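Local coordinates for beta-galactosidase (Trichoderma reesei, PDB 3OG2), which probably hydrolyses terminal non-reducing beta-D-galactose residues from beta-D-galactosides, as a glycoside hydrolase of family 35, at residues 681-690 and 698-708; 723-734 and 801-812. All coordinates share one frame; numbering follows the deposited sequence.

Contact 1 of 2, residues 681-690 and 698-708; sequences PLANLRTSNN and PVSLYGSDYGF. With NAG (2-acetamido-2-deoxy-beta-D-glucopyranose), chain E.
The carboxylate oxygen OD2 of D705 is gripped by two serine hydroxyls: S688 OG of the facing segment donates to it at 2.7 Å on the syn side, and S700 OG from the anti side. D705 OD1 takes a water that also accepts from N690 ND2, which donates to K799 O as well, so both carboxylate oxygens are engaged. S688 and S700 each accept in turn from the backbone N two residues on, forming two ST turns; with OG anti to its own N (chi1 179°), S688 reaches N690 N and D705 together. Next to this cluster, S700 N donates to L685 O at 2.8 Å. Y706 OH works both ways, accepting from L685 N (3.2 Å) and donating to S700 O (2.7 Å). L685 CD1 makes a CH-pi contact over one face of the Y706 ring, 3.8 Å from its centroid, while A683 CB meets L701 CD2 at 3.6 Å. A phenylalanine in place of Y706 would probably leave L685 N and S700 O without the hydroxyl that joins them. R686 lays a guanidinium face over P698 O without hydrogen-bonding it. N689 ND2 carries the N-linked sugar through a 1.5 Å bond to NAG C1. The two ST turns and a short 3-10 turn at 703-705 organise this irregular loop, which leads into strand 713-720 of an all-beta domain.

Contact 2 of 2, residues 723-734 and 801-812; sequences TARQQLFLSTQG and PRGILDYALTSS
The F729 ring turns its edge to the neighbouring strand: F729 CE2 lies 4.1 Å from D806 OD2, with ring and carboxylate planes nearly perpendicular (86°), and A808 N also lies near the ring plane. Near the C-terminal end of strand 726-733, the R802 guanidinium has G734 C over one face and Q733 NE2 at its edge; its NH2 bonds to G786 O and forms a salt bridge with D788. Strands 726-733 and 803-811 form an antiparallel pair interrupted by a classic beta bulge, where L805 and D806 both face S731. S731 O accepts from L805 N at 2.8 Å, while its bond from D806 N is weak. Beyond the bulge Q733 pairs with G803. L728, L730, I804 and L809 point to one sheet face, toward strands 713-720 and 775-782; F729, S731, D806 and A808 to the other. L730 CD1 touches both I804 CG2 and Y807 CB at 4.0 Å. At the opposite end of the pair, T723 OG1 accepts from S812 N (2.9 Å) and donates to R725 O. Q733 extends with CG anti to its backbone N (chi1 177°), and NE2 gives P801 O a 2.8 Å bond in the Q733 amide plane; R802 NH1 donates to the same oxygen from above its carbonyl plane.

Following the chain from the N terminus, contact 1 comes first, closing a short loop of seven intervening residues between strands 663-666 and 713-720. After strand 713-720 the chain enters 723-734, and contact 2 closes a much longer loop, with 66 residues between its segments that include four strands. The two closures follow in series and neither encloses the other. They nevertheless meet in space, their centres about 17 Å apart: 698-708 runs against the start of 801-812, where G703 N probably bonds to R802 O and I804 N to L701 O. The glycosylated loop is thereby joined to an outermost strand of the three-stranded sheet.

Contact 1 of 2, residues 681-690 and 698-708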
loop_
_atom_site.group_PDB
_atom_site.type_symbol
_atom_site.label_atom_id
_atom_site.label_comp_id
_atom_site.label_asym_id
_atom_site.label_seq_id
_atom_site.Cartn_x
_atom_site.Cartn_y
_atom_site.Cartn_z
ATOM N N PRO A 681 -35.143 1.090 13.916
ATOM C CA PRO A 681 -34.689 1.126 15.315
ATOM C C PRO A 681 -35.025 2.425 16.010
ATOM O O PRO A 681 -34.892 3.534 15.449
ATOM C CB PRO A 681 -33.148 1.006 15.195
ATOM C CG PRO A 681 -33.008 0.182 13.930
ATOM C CD PRO A 681 -34.020 0.808 12.993
ATOM N N LEU A 682 -35.481 2.323 17.264
ATOM C CA LEU A 682 -35.737 3.503 18.057
ATOM C C LEU A 682 -34.441 4.022 18.627
ATOM O O LEU A 682 -33.599 3.258 19.133
ATOM C CB LEU A 682 -36.654 3.154 19.240
ATOM C CG LEU A 682 -38.010 2.548 18.856
ATOM C CD1 LEU A 682 -38.829 2.368 20.147
ATOM C CD2 LEU A 682 -38.693 3.424 17.807
ATOM N N ALA A 683 -34.227 5.324 18.581
ATOM C CA ALA A 683 -33.041 5.935 19.211
ATOM C C ALA A 683 -33.485 6.337 20.607
ATOM O O ALA A 683 -33.788 7.521 20.795
ATOM C CB ALA A 683 -32.538 7.155 18.435
ATOM N N ASN A 684 -33.581 5.353 21.496
ATOM C CA ASN A 684 -34.203 5.629 22.775
ATOM C C ASN A 684 -33.262 5.316 23.929
ATOM O O ASN A 684 -33.710 5.227 25.097
ATOM C CB ASN A 684 -35.510 4.841 22.925
ATOM C CG ASN A 684 -35.294 3.337 22.830
ATOM O OD1 ASN A 684 -34.162 2.848 22.662
ATOM N ND2 ASN A 684 -36.394 2.617 22.953
ATOM N N LEU A 685 -31.977 5.162 23.701
ATOM C CA LEU A 685 -31.033 4.923 24.764
ATOM C C LEU A 685 -30.750 6.195 25.527
ATOM O O LEU A 685 -30.233 7.156 24.923
ATOM C CB LEU A 685 -29.693 4.366 24.206
ATOM C CG LEU A 685 -29.912 3.000 23.489
ATOM C CD1 LEU A 685 -28.630 2.540 22.805
ATOM C CD2 LEU A 685 -30.510 1.966 24.461
ATOM N N ARG A 686 -31.070 6.203 26.805
ATOM C CA ARG A 686 -30.926 7.460 27.551
ATOM C C ARG A 686 -29.513 7.676 28.103
ATOM O O ARG A 686 -29.197 8.765 28.586
ATOM C CB ARG A 686 -31.966 7.527 28.694
ATOM C CG ARG A 686 -33.405 7.374 28.140
ATOM C CD ARG A 686 -34.372 7.885 29.237
ATOM N NE ARG A 686 -33.824 9.211 29.492
ATOM C CZ ARG A 686 -33.820 10.270 28.666
ATOM N NH1 ARG A 686 -34.367 10.226 27.441
ATOM N NH2 ARG A 686 -33.245 11.382 29.111
ATOM N N THR A 687 -28.718 6.604 28.046
ATOM C CA THR A 687 -27.315 6.695 28.438
ATOM C C THR A 687 -26.455 6.076 27.325
ATOM O O THR A 687 -26.963 5.321 26.488
ATOM C CB THR A 687 -27.013 5.947 29.743
ATOM O OG1 THR A 687 -27.339 4.552 29.507
ATOM C CG2 THR A 687 -27.898 6.456 30.870
ATOM N N SER A 688 -25.205 6.472 27.367
ATOM C CA SER A 688 -24.180 5.976 26.456
ATOM C C SER A 688 -22.953 5.488 27.229
ATOM O O SER A 688 -22.659 6.048 28.255
ATOM C CB SER A 688 -23.755 7.050 25.457
ATOM O OG SER A 688 -22.732 6.563 24.568
ATOM N N ASN A 689 -22.268 4.475 26.713
ATOM C CA ASN A 689 -20.990 4.058 27.278
ATOM C C ASN A 689 -19.838 4.831 26.654
ATOM O O ASN A 689 -18.686 4.534 27.011
ATOM C CB ASN A 689 -20.759 2.574 26.978
ATOM C CG ASN A 689 -21.545 1.649 27.836
ATOM O OD1 ASN A 689 -22.174 2.094 28.807
ATOM N ND2 ASN A 689 -21.554 0.341 27.599
ATOM N N ASN A 690 -20.147 5.718 25.723
ATOM C CA ASN A 690 -19.130 6.529 25.061
ATOM C C ASN A 690 -18.569 7.556 26.045
ATOM O O ASN A 690 -19.159 8.573 26.355
ATOM C CB ASN A 690 -19.651 7.199 23.808
ATOM C CG ASN A 690 -18.492 7.771 22.991
ATOM O OD1 ASN A 690 -17.503 8.258 23.480
ATOM N ND2 ASN A 690 -18.585 7.651 21.663
ATOM N N PRO A 698 -30.916 14.129 25.169
ATOM C CA PRO A 698 -31.630 13.228 26.102
ATOM C C PRO A 698 -31.553 11.755 25.725
ATOM O O PRO A 698 -31.750 10.910 26.593
ATOM C CB PRO A 698 -33.064 13.723 26.049
ATOM C CG PRO A 698 -33.201 14.731 24.988
ATOM C CD PRO A 698 -31.830 15.039 24.460
ATOM N N VAL A 699 -31.306 11.428 24.467
ATOM C CA VAL A 699 -31.053 10.052 24.023
ATOM C C VAL A 699 -29.812 10.067 23.170
ATOM O O VAL A 699 -29.459 11.104 22.595
ATOM C CB VAL A 699 -32.177 9.458 23.177
ATOM C CG1 VAL A 699 -33.405 9.261 24.077
ATOM C CG2 VAL A 699 -32.517 10.347 21.955
ATOM N N SER A 700 -29.098 8.955 23.094
ATOM C CA SER A 700 -27.958 8.866 22.187
ATOM C C SER A 700 -28.417 8.911 20.737
ATOM O O SER A 700 -29.334 8.172 20.339
ATOM C CB SER A 700 -27.228 7.530 22.424
ATOM O OG SER A 700 -26.164 7.487 21.469
ATOM N N LEU A 701 -27.732 9.727 19.952
ATOM C CA LEU A 701 -27.886 9.746 18.491
ATOM C C LEU A 701 -26.560 9.456 17.829
ATOM O O LEU A 701 -26.249 9.988 16.762
ATOM C CB LEU A 701 -28.487 11.095 18.068
ATOM C CG LEU A 701 -29.879 11.347 18.684
ATOM C CD1 LEU A 701 -30.298 12.783 18.395
ATOM C CD2 LEU A 701 -30.933 10.398 18.172
ATOM N N TYR A 702 -25.794 8.580 18.477
ATOM C CA TYR A 702 -24.495 8.125 17.964
ATOM C C TYR A 702 -24.704 6.805 17.243
ATOM O O TYR A 702 -25.174 5.832 17.879
ATOM C CB TYR A 702 -23.520 7.895 19.116
ATOM C CG TYR A 702 -23.194 9.103 19.956
ATOM C CD1 TYR A 702 -23.492 10.421 19.589
ATOM C CD2 TYR A 702 -22.539 8.862 21.159
ATOM C CE1 TYR A 702 -23.136 11.479 20.426
ATOM C CE2 TYR A 702 -22.168 9.943 21.990
ATOM C CZ TYR A 702 -22.467 11.225 21.618
ATOM O OH TYR A 702 -22.140 12.300 22.431
ATOM N N GLY A 703 -24.351 6.695 15.955
ATOM C CA GLY A 703 -24.610 5.461 15.243
ATOM C C GLY A 703 -24.057 4.212 15.918
ATOM O O GLY A 703 -24.713 3.158 15.993
ATOM N N SER A 704 -22.812 4.312 16.438
ATOM C CA SER A 704 -22.183 3.087 16.942
ATOM C C SER A 704 -22.855 2.624 18.219
ATOM O O SER A 704 -22.706 1.421 18.560
ATOM C CB SER A 704 -20.682 3.292 17.204
ATOM O OG SER A 704 -19.979 3.381 15.958
ATOM N N ASP A 705 -23.573 3.488 18.920
ATOM C CA ASP A 705 -24.267 3.046 20.125
ATOM C C ASP A 705 -25.389 2.107 19.770
ATOM O O ASP A 705 -25.847 1.357 20.660
ATOM C CB ASP A 705 -24.855 4.208 20.900
ATOM C CG ASP A 705 -23.797 4.934 21.767
ATOM O OD1 ASP A 705 -22.630 4.489 21.830
ATOM O OD2 ASP A 705 -24.186 5.947 22.413
ATOM N N TYR A 706 -25.850 2.058 18.532
ATOM C CA TYR A 706 -26.930 1.190 18.070
ATOM C C TYR A 706 -26.420 0.152 17.074
ATOM O O TYR A 706 -27.223 -0.539 16.424
ATOM C CB TYR A 706 -28.008 2.063 17.414
ATOM C CG TYR A 706 -28.617 3.054 18.395
ATOM C CD1 TYR A 706 -28.048 4.312 18.568
ATOM C CD2 TYR A 706 -29.743 2.716 19.112
ATOM C CE1 TYR A 706 -28.596 5.229 19.457
ATOM C CE2 TYR A 706 -30.309 3.652 20.019
ATOM C CZ TYR A 706 -29.746 4.889 20.173
ATOM O OH TYR A 706 -30.322 5.775 21.070
ATOM N N GLY A 707 -25.083 0.034 16.957
ATOM C CA GLY A 707 -24.546 -1.007 16.081
ATOM C C GLY A 707 -24.266 -0.586 14.662
ATOM O O GLY A 707 -23.996 -1.491 13.822
ATOM N N PHE A 708 -24.324 0.715 14.351
ATOM C CA PHE A 708 -24.140 1.209 12.998
ATOM C C PHE A 708 -22.769 1.887 12.896
ATOM O O PHE A 708 -22.629 2.985 13.461
ATOM C CB PHE A 708 -25.252 2.205 12.619
ATOM C CG PHE A 708 -26.631 1.555 12.707
ATOM C CD1 PHE A 708 -26.964 0.476 11.902
ATOM C CD2 PHE A 708 -27.557 2.086 13.605
ATOM C CE1 PHE A 708 -28.230 -0.058 11.992
ATOM C CE2 PHE A 708 -28.810 1.542 13.741
ATOM C CZ PHE A 708 -29.132 0.456 12.909
HETATM C C1 NAG E . -22.210 -0.826 28.262
HETATM C C2 NAG E . -22.735 -1.956 27.357
HETATM C C3 NAG E . -23.241 -3.170 28.117
HETATM C C4 NAG E . -22.250 -3.652 29.194
HETATM C C5 NAG E . -21.770 -2.418 29.977
HETATM C C6 NAG E . -20.781 -2.840 31.069
HETATM C C7 NAG E . -23.622 -1.766 25.070
HETATM C C8 NAG E . -24.948 -1.599 24.348
HETATM N N2 NAG E . -23.705 -1.541 26.385
HETATM O O3 NAG E . -23.554 -4.256 27.254
HETATM O O4 NAG E . -22.932 -4.569 30.058
HETATM O O5 NAG E . -21.193 -1.453 29.065
HETATM O O6 NAG E . -20.623 -1.894 32.102
HETATM O O7 NAG E . -22.736 -2.408 24.484
HETATM O O HOH W 1 -26.180 4.502 23.966
HETATM O O HOH W 2 -22.599 2.992 24.307
HETATM O O HOH W 3 -20.734 6.111 20.399
#

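Contact 2 of 2, residues 723-734 and 801-812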
loop_
_atom_site.group_PDB
_atom_site.type_symbol
_atom_site.label_atom_id
_atom_site.label_comp_id
_atom_site.label_asym_id
_atom_site.label_seq_id
_atom_site.Cartn_x
_atom_site.Cartn_y
_atom_site.Cartn_z
ATOM N N THR A 723 -45.527 26.334 17.885
ATOM C CA THR A 723 -45.782 27.608 17.210
ATOM C C THR A 723 -45.572 27.454 15.696
ATOM O O THR A 723 -45.006 26.473 15.251
ATOM C CB THR A 723 -44.885 28.721 17.760
ATOM O OG1 THR A 723 -43.499 28.336 17.675
ATOM C CG2 THR A 723 -45.175 28.944 19.248
ATOM N N ALA A 724 -46.093 28.417 14.955
ATOM C CA ALA A 724 -46.003 28.298 13.507
ATOM C C ALA A 724 -44.568 28.399 13.009
ATOM O O ALA A 724 -44.245 27.858 11.966
ATOM C CB ALA A 724 -46.877 29.372 12.891
ATOM N N ARG A 725 -43.721 29.109 13.747
ATOM C CA ARG A 725 -42.317 29.149 13.390
ATOM C C ARG A 725 -41.504 28.600 14.548
ATOM O O ARG A 725 -41.756 29.001 15.700
ATOM C CB ARG A 725 -41.893 30.607 13.110
ATOM C CG ARG A 725 -40.436 30.693 12.681
ATOM C CD ARG A 725 -40.086 32.094 12.193
ATOM N NE ARG A 725 -40.626 32.338 10.833
ATOM C CZ ARG A 725 -40.426 33.465 10.168
ATOM N NH1 ARG A 725 -39.727 34.456 10.722
ATOM N NH2 ARG A 725 -40.954 33.570 8.929
ATOM N N GLN A 726 -40.550 27.695 14.249
ATOM C CA GLN A 726 -39.679 27.112 15.262
ATOM C C GLN A 726 -38.251 27.238 14.753
ATOM O O GLN A 726 -38.065 27.362 13.546
ATOM C CB GLN A 726 -40.104 25.670 15.538
ATOM C CG GLN A 726 -41.523 25.727 16.159
ATOM C CD GLN A 726 -41.995 24.463 16.786
ATOM O OE1 GLN A 726 -42.969 24.440 17.525
ATOM N NE2 GLN A 726 -41.281 23.358 16.535
ATOM N N GLN A 727 -37.321 27.185 15.703
ATOM C CA GLN A 727 -35.930 27.321 15.360
ATOM C C GLN A 727 -35.256 25.998 15.728
ATOM O O GLN A 727 -35.394 25.526 16.849
ATOM C CB GLN A 727 -35.303 28.478 16.131
ATOM C CG GLN A 727 -35.945 29.842 15.803
ATOM C CD GLN A 727 -35.926 30.292 14.369
ATOM O OE1 GLN A 727 -36.828 31.089 13.981
ATOM N NE2 GLN A 727 -34.954 29.837 13.570
ATOM N N LEU A 728 -34.533 25.451 14.767
ATOM C CA LEU A 728 -33.819 24.204 14.982
ATOM C C LEU A 728 -32.309 24.422 14.922
ATOM O O LEU A 728 -31.781 25.018 13.976
ATOM C CB LEU A 728 -34.203 23.235 13.840
ATOM C CG LEU A 728 -33.434 21.916 13.841
ATOM C CD1 LEU A 728 -33.811 21.112 15.081
ATOM C CD2 LEU A 728 -33.781 21.196 12.527
ATOM N N PHE A 729 -31.613 23.935 15.916
ATOM C CA PHE A 729 -30.157 23.913 15.995
ATOM C C PHE A 729 -29.805 22.460 15.853
ATOM O O PHE A 729 -30.395 21.636 16.593
ATOM C CB PHE A 729 -29.662 24.465 17.352
ATOM C CG PHE A 729 -28.223 24.075 17.614
ATOM C CD1 PHE A 729 -27.226 24.648 16.839
ATOM C CD2 PHE A 729 -27.910 23.168 18.615
ATOM C CE1 PHE A 729 -25.914 24.304 17.071
ATOM C CE2 PHE A 729 -26.590 22.828 18.861
ATOM C CZ PHE A 729 -25.596 23.419 18.093
ATOM N N LEU A 730 -28.914 22.128 14.961
ATOM C CA LEU A 730 -28.502 20.750 14.778
ATOM C C LEU A 730 -26.999 20.623 14.608
ATOM O O LEU A 730 -26.402 21.208 13.721
ATOM C CB LEU A 730 -29.213 20.275 13.532
ATOM C CG LEU A 730 -29.331 18.837 13.238
ATOM C CD1 LEU A 730 -30.073 18.009 14.299
ATOM C CD2 LEU A 730 -30.059 18.719 11.890
ATOM N N SER A 731 -26.359 19.886 15.501
ATOM C CA SER A 731 -24.929 19.653 15.464
ATOM C C SER A 731 -24.684 18.240 14.986
ATOM O O SER A 731 -25.101 17.277 15.666
ATOM C CB SER A 731 -24.350 19.935 16.857
ATOM O OG SER A 731 -22.946 19.731 16.863
ATOM N N THR A 732 -24.111 18.120 13.792
ATOM C CA THR A 732 -23.852 16.794 13.203
ATOM C C THR A 732 -22.385 16.501 13.113
ATOM O O THR A 732 -21.524 17.393 13.076
ATOM C CB THR A 732 -24.536 16.654 11.815
ATOM O OG1 THR A 732 -24.048 17.721 10.950
ATOM C CG2 THR A 732 -26.048 16.727 11.902
ATOM N N GLN A 733 -22.026 15.214 13.052
ATOM C CA GLN A 733 -20.617 14.846 12.974
ATOM C C GLN A 733 -20.520 13.605 12.113
ATOM O O GLN A 733 -21.126 12.557 12.424
ATOM C CB GLN A 733 -20.040 14.623 14.371
ATOM C CG GLN A 733 -18.576 14.164 14.276
ATOM C CD GLN A 733 -17.859 14.358 15.586
ATOM O OE1 GLN A 733 -17.356 15.466 15.854
ATOM N NE2 GLN A 733 -17.812 13.327 16.440
ATOM N N GLY A 734 -19.726 13.680 11.054
ATOM C CA GLY A 734 -19.547 12.534 10.167
ATOM C C GLY A 734 -18.099 12.194 9.868
ATOM O O GLY A 734 -17.840 11.297 9.082
ATOM N N PRO A 801 -18.031 10.054 17.861
ATOM C CA PRO A 801 -19.248 9.448 17.293
ATOM C C PRO A 801 -19.586 9.970 15.912
ATOM O O PRO A 801 -19.053 10.976 15.413
ATOM C CB PRO A 801 -20.332 9.789 18.310
ATOM C CG PRO A 801 -19.821 10.894 19.099
ATOM C CD PRO A 801 -18.286 10.848 19.065
ATOM N N ARG A 802 -20.541 9.267 15.330
ATOM C CA ARG A 802 -21.108 9.693 14.035
ATOM C C ARG A 802 -22.585 9.858 14.240
ATOM O O ARG A 802 -23.237 8.955 14.837
ATOM C CB ARG A 802 -20.860 8.658 12.945
ATOM C CG ARG A 802 -19.347 8.389 12.799
ATOM C CD ARG A 802 -18.679 9.583 12.140
ATOM N NE ARG A 802 -17.244 9.473 11.909
ATOM C CZ ARG A 802 -16.333 10.168 12.621
ATOM N NH1 ARG A 802 -16.680 10.936 13.646
ATOM N NH2 ARG A 802 -15.067 10.044 12.265
ATOM N N GLY A 803 -23.172 10.964 13.759
ATOM C CA GLY A 803 -24.597 11.165 13.898
ATOM C C GLY A 803 -24.840 12.584 14.396
ATOM O O GLY A 803 -24.273 13.562 13.872
ATOM N N ILE A 804 -25.731 12.696 15.367
ATOM C CA ILE A 804 -26.148 14.004 15.887
ATOM C C ILE A 804 -25.550 14.154 17.270
ATOM O O ILE A 804 -25.829 13.375 18.168
ATOM C CB ILE A 804 -27.680 14.135 15.909
ATOM C CG1 ILE A 804 -28.235 14.056 14.464
ATOM C CG2 ILE A 804 -28.128 15.413 16.620
ATOM C CD1 ILE A 804 -29.728 13.843 14.388
ATOM N N LEU A 805 -24.689 15.172 17.419
ATOM C CA LEU A 805 -24.043 15.443 18.711
ATOM C C LEU A 805 -24.949 16.229 19.619
ATOM O O LEU A 805 -24.805 16.128 20.852
ATOM C CB LEU A 805 -22.781 16.313 18.458
ATOM C CG LEU A 805 -21.719 15.656 17.605
ATOM C CD1 LEU A 805 -20.524 16.596 17.474
ATOM C CD2 LEU A 805 -21.310 14.335 18.220
ATOM N N ASP A 806 -25.785 17.108 19.081
ATOM C CA ASP A 806 -26.585 17.985 19.921
ATOM C C ASP A 806 -27.665 18.560 19.036
ATOM O O ASP A 806 -27.539 18.617 17.797
ATOM C CB ASP A 806 -25.752 19.157 20.478
ATOM C CG ASP A 806 -26.357 19.799 21.704
ATOM O OD1 ASP A 806 -27.429 19.345 22.161
ATOM O OD2 ASP A 806 -25.730 20.730 22.238
ATOM N N TYR A 807 -28.747 19.013 19.632
ATOM C CA TYR A 807 -29.795 19.726 18.924
ATOM C C TYR A 807 -30.604 20.539 19.925
ATOM O O TYR A 807 -30.605 20.273 21.107
ATOM C CB TYR A 807 -30.724 18.756 18.181
ATOM C CG TYR A 807 -31.540 17.846 19.056
ATOM C CD1 TYR A 807 -32.822 18.205 19.538
ATOM C CD2 TYR A 807 -31.052 16.597 19.421
ATOM C CE1 TYR A 807 -33.578 17.392 20.347
ATOM C CE2 TYR A 807 -31.796 15.743 20.226
ATOM C CZ TYR A 807 -33.028 16.153 20.678
ATOM O OH TYR A 807 -33.757 15.292 21.447
ATOM N N ALA A 808 -31.372 21.457 19.362
ATOM C CA ALA A 808 -32.310 22.209 20.198
ATOM C C ALA A 808 -33.423 22.650 19.243
ATOM O O ALA A 808 -33.129 23.195 18.168
ATOM C CB ALA A 808 -31.686 23.426 20.846
ATOM N N LEU A 809 -34.639 22.425 19.618
ATOM C CA LEU A 809 -35.786 22.885 18.818
ATOM C C LEU A 809 -36.581 23.809 19.731
ATOM O O LEU A 809 -36.988 23.379 20.825
ATOM C CB LEU A 809 -36.624 21.678 18.406
ATOM C CG LEU A 809 -37.835 22.058 17.526
ATOM C CD1 LEU A 809 -37.439 22.768 16.238
ATOM C CD2 LEU A 809 -38.623 20.789 17.195
ATOM N N THR A 810 -36.807 25.043 19.314
ATOM C CA THR A 810 -37.445 26.009 20.192
ATOM C C THR A 810 -38.624 26.652 19.449
ATOM O O THR A 810 -38.567 26.867 18.231
ATOM C CB THR A 810 -36.463 27.100 20.688
ATOM O OG1 THR A 810 -35.765 27.608 19.533
ATOM C CG2 THR A 810 -35.408 26.587 21.661
ATOM N N SER A 811 -39.673 26.929 20.233
ATOM C CA SER A 811 -40.790 27.648 19.687
ATOM C C SER A 811 -40.441 29.131 19.592
ATOM O O SER A 811 -39.401 29.607 20.090
ATOM C CB SER A 811 -42.037 27.497 20.576
ATOM O OG SER A 811 -41.922 28.449 21.644
ATOM N N SER A 812 -41.372 29.848 18.949
ATOM C CA SER A 812 -41.083 31.288 18.750
ATOM C C SER A 812 -41.186 32.043 20.055
ATOM O O SER A 812 -40.900 33.238 20.042
ATOM C CB SER A 812 -42.015 31.872 17.685
ATOM O OG SER A 812 -43.375 31.658 18.003
HETATM O O HOH W 4 -44.653 31.627 15.483
HETATM O O HOH W 5 -33.196 26.273 18.731
#